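PDB 3II7: kelch-like protein 7 from Homo sapiens, which serves as the substrate-specific adaptor of a CUL3–RBX1 E3 ubiquitin ligase, its kelch domain being the part described here. Local coordinates for residues L151-G156 / C171-P176. Numbering follows the deposited sequence. Where two conformers were deposited one is given.
Sequences LIYVCG and CEVYDP. With EDO (1,2-ethanediol), chain S.
In the middle of one four-stranded blade of the β-propeller, Y153 and V173 stand side by side on one face of strands 151-155 and 171-175, which both lie in the fourth kelch repeat and run antiparallel at 159°. The backbones are joined at two hydrogen-bonded pairs, I152 with Y174 and V154 with E172. The straightest of these four bonds, V154 N to E172 O at 2.9 Å, has an N-H...O angle of 178°.

Y153 and V173 form the non-hydrogen-bonded pair between them, where the backbones come close enough for side chains to touch directly. With V173 CG1 at chi1 62°, CG2 is anti to the backbone N and sits over the centre of the Y153 ring, 3.6 Å from the centroid, in a CH-pi contact. A flat aromatic suits a branched valine here, since one methyl can rest on the face of the ring. The same CG2 meets L151 CB at 3.7 Å, while C155 CB and C171 CB touch at 3.9 Å farther along this face; cysteines are small enough for so close a pair. An alanine in place of Y153 would probably leave V173 CG2 without its aromatic platform and open a gap beside A148, L184 and I223.

The L151 CD2 methyl lies against the carboxylate carbon of D175, 3.4 Å from CG, in van der Waals contact. D175 OD1 accepts a hydrogen bond from O2 of a 1,2-ethanediol, probably from the crystallisation liquor, at 2.7 Å, and another from A177 N in the following turn.

I152, V154, E172 and Y174 occupy the other face, where I152 and Y174 pack on Y105 of the preceding blade. E172, though buried, has its carboxylate paired with R140 in a salt bridge and bonded by the backbone N of L137 and T138. Strands 144-148 and 180-184 flank the pair, completing the four-stranded blade.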
# COMPACT_ATOMS: atom_id res chain seq x y z
N LEU A 151 5.30 13.52 -6.80
CA LEU A 151 3.94 13.84 -6.36
C LEU A 151 3.38 12.64 -5.62
O LEU A 151 3.80 11.51 -5.85
CB LEU A 151 3.04 14.19 -7.55
CG LEU A 151 3.50 15.38 -8.43
CD1 LEU A 151 2.47 15.76 -9.52
CD2 LEU A 151 3.80 16.58 -7.55
N ILE A 152 2.43 12.90 -4.75
CA ILE A 152 1.85 11.88 -3.91
C ILE A 152 0.38 11.76 -4.25
O ILE A 152 -0.39 12.70 -4.05
CB ILE A 152 2.02 12.23 -2.45
CG1 ILE A 152 3.54 12.30 -2.14
CG2 ILE A 152 1.29 11.21 -1.51
CD1 ILE A 152 3.86 12.59 -0.76
N TYR A 153 -0.00 10.59 -4.75
CA TYR A 153 -1.36 10.33 -5.23
C TYR A 153 -2.10 9.46 -4.24
O TYR A 153 -1.57 8.45 -3.74
CB TYR A 153 -1.35 9.61 -6.56
CG TYR A 153 -0.79 10.41 -7.68
CD1 TYR A 153 -1.61 11.08 -8.58
CD2 TYR A 153 0.58 10.54 -7.85
CE1 TYR A 153 -1.08 11.85 -9.61
CE2 TYR A 153 1.12 11.30 -8.89
CZ TYR A 153 0.27 11.95 -9.77
OH TYR A 153 0.78 12.70 -10.80
N VAL A 154 -3.34 9.84 -3.96
CA VAL A 154 -4.25 9.04 -3.18
C VAL A 154 -5.49 8.71 -4.03
O VAL A 154 -5.95 9.56 -4.75
CB VAL A 154 -4.70 9.82 -1.95
CG1 VAL A 154 -5.82 9.12 -1.28
CG2 VAL A 154 -3.54 10.03 -0.98
N CYS A 155 -6.02 7.50 -3.91
CA CYS A 155 -7.29 7.17 -4.49
C CYS A 155 -8.04 6.10 -3.74
O CYS A 155 -7.46 5.16 -3.12
CB CYS A 155 -7.22 6.81 -5.94
SG CYS A 155 -6.32 5.34 -6.24
N GLY A 156 -9.33 6.24 -3.83
CA GLY A 156 -10.28 5.33 -3.24
C GLY A 156 -10.27 5.35 -1.73
O GLY A 156 -10.04 6.39 -1.11
N CYS A 171 -9.89 10.61 -6.50
CA CYS A 171 -8.43 10.62 -6.56
C CYS A 171 -7.97 12.05 -6.36
O CYS A 171 -8.57 12.97 -6.90
CB CYS A 171 -7.99 10.10 -7.94
SG CYS A 171 -6.21 10.17 -8.29
N GLU A 172 -6.91 12.23 -5.57
CA GLU A 172 -6.32 13.55 -5.41
C GLU A 172 -4.81 13.43 -5.32
O GLU A 172 -4.29 12.33 -5.03
CB GLU A 172 -6.92 14.28 -4.22
CG GLU A 172 -6.93 13.52 -2.92
CD GLU A 172 -7.59 14.31 -1.79
OE1 GLU A 172 -7.06 15.37 -1.44
OE2 GLU A 172 -8.66 13.85 -1.29
N VAL A 173 -4.13 14.54 -5.60
CA VAL A 173 -2.64 14.54 -5.65
C VAL A 173 -2.08 15.69 -4.83
O VAL A 173 -2.62 16.81 -4.85
CB VAL A 173 -2.11 14.55 -7.07
CG1 VAL A 173 -2.54 15.82 -7.85
CG2 VAL A 173 -0.58 14.38 -7.10
N TYR A 174 -1.03 15.41 -4.05
CA TYR A 174 -0.36 16.38 -3.24
C TYR A 174 1.01 16.65 -3.85
O TYR A 174 1.75 15.72 -4.16
CB TYR A 174 -0.15 15.83 -1.85
CG TYR A 174 0.64 16.72 -0.91
CD1 TYR A 174 0.03 17.82 -0.28
CD2 TYR A 174 1.99 16.48 -0.64
CE1 TYR A 174 0.71 18.61 0.62
CE2 TYR A 174 2.69 17.29 0.27
CZ TYR A 174 2.04 18.36 0.88
OH TYR A 174 2.69 19.18 1.80
N ASP A 175 1.35 17.93 -4.02
CA ASP A 175 2.64 18.31 -4.51
C ASP A 175 3.44 18.89 -3.34
O ASP A 175 3.09 19.96 -2.83
CB ASP A 175 2.52 19.35 -5.61
CG ASP A 175 3.86 19.72 -6.23
OD1 ASP A 175 4.92 19.36 -5.68
OD2 ASP A 175 3.84 20.36 -7.28
N PRO A 176 4.49 18.20 -2.90
CA PRO A 176 5.25 18.75 -1.76
C PRO A 176 5.83 20.15 -2.01
O PRO A 176 6.09 20.88 -1.06
CB PRO A 176 6.36 17.72 -1.57
CG PRO A 176 5.79 16.46 -2.07
CD PRO A 176 4.97 16.86 -3.27
C1 EDO S . 8.63 18.25 -5.98
O1 EDO S . 9.54 19.10 -6.69
C2 EDO S . 7.51 17.83 -6.92
O2 EDO S . 6.89 18.98 -7.45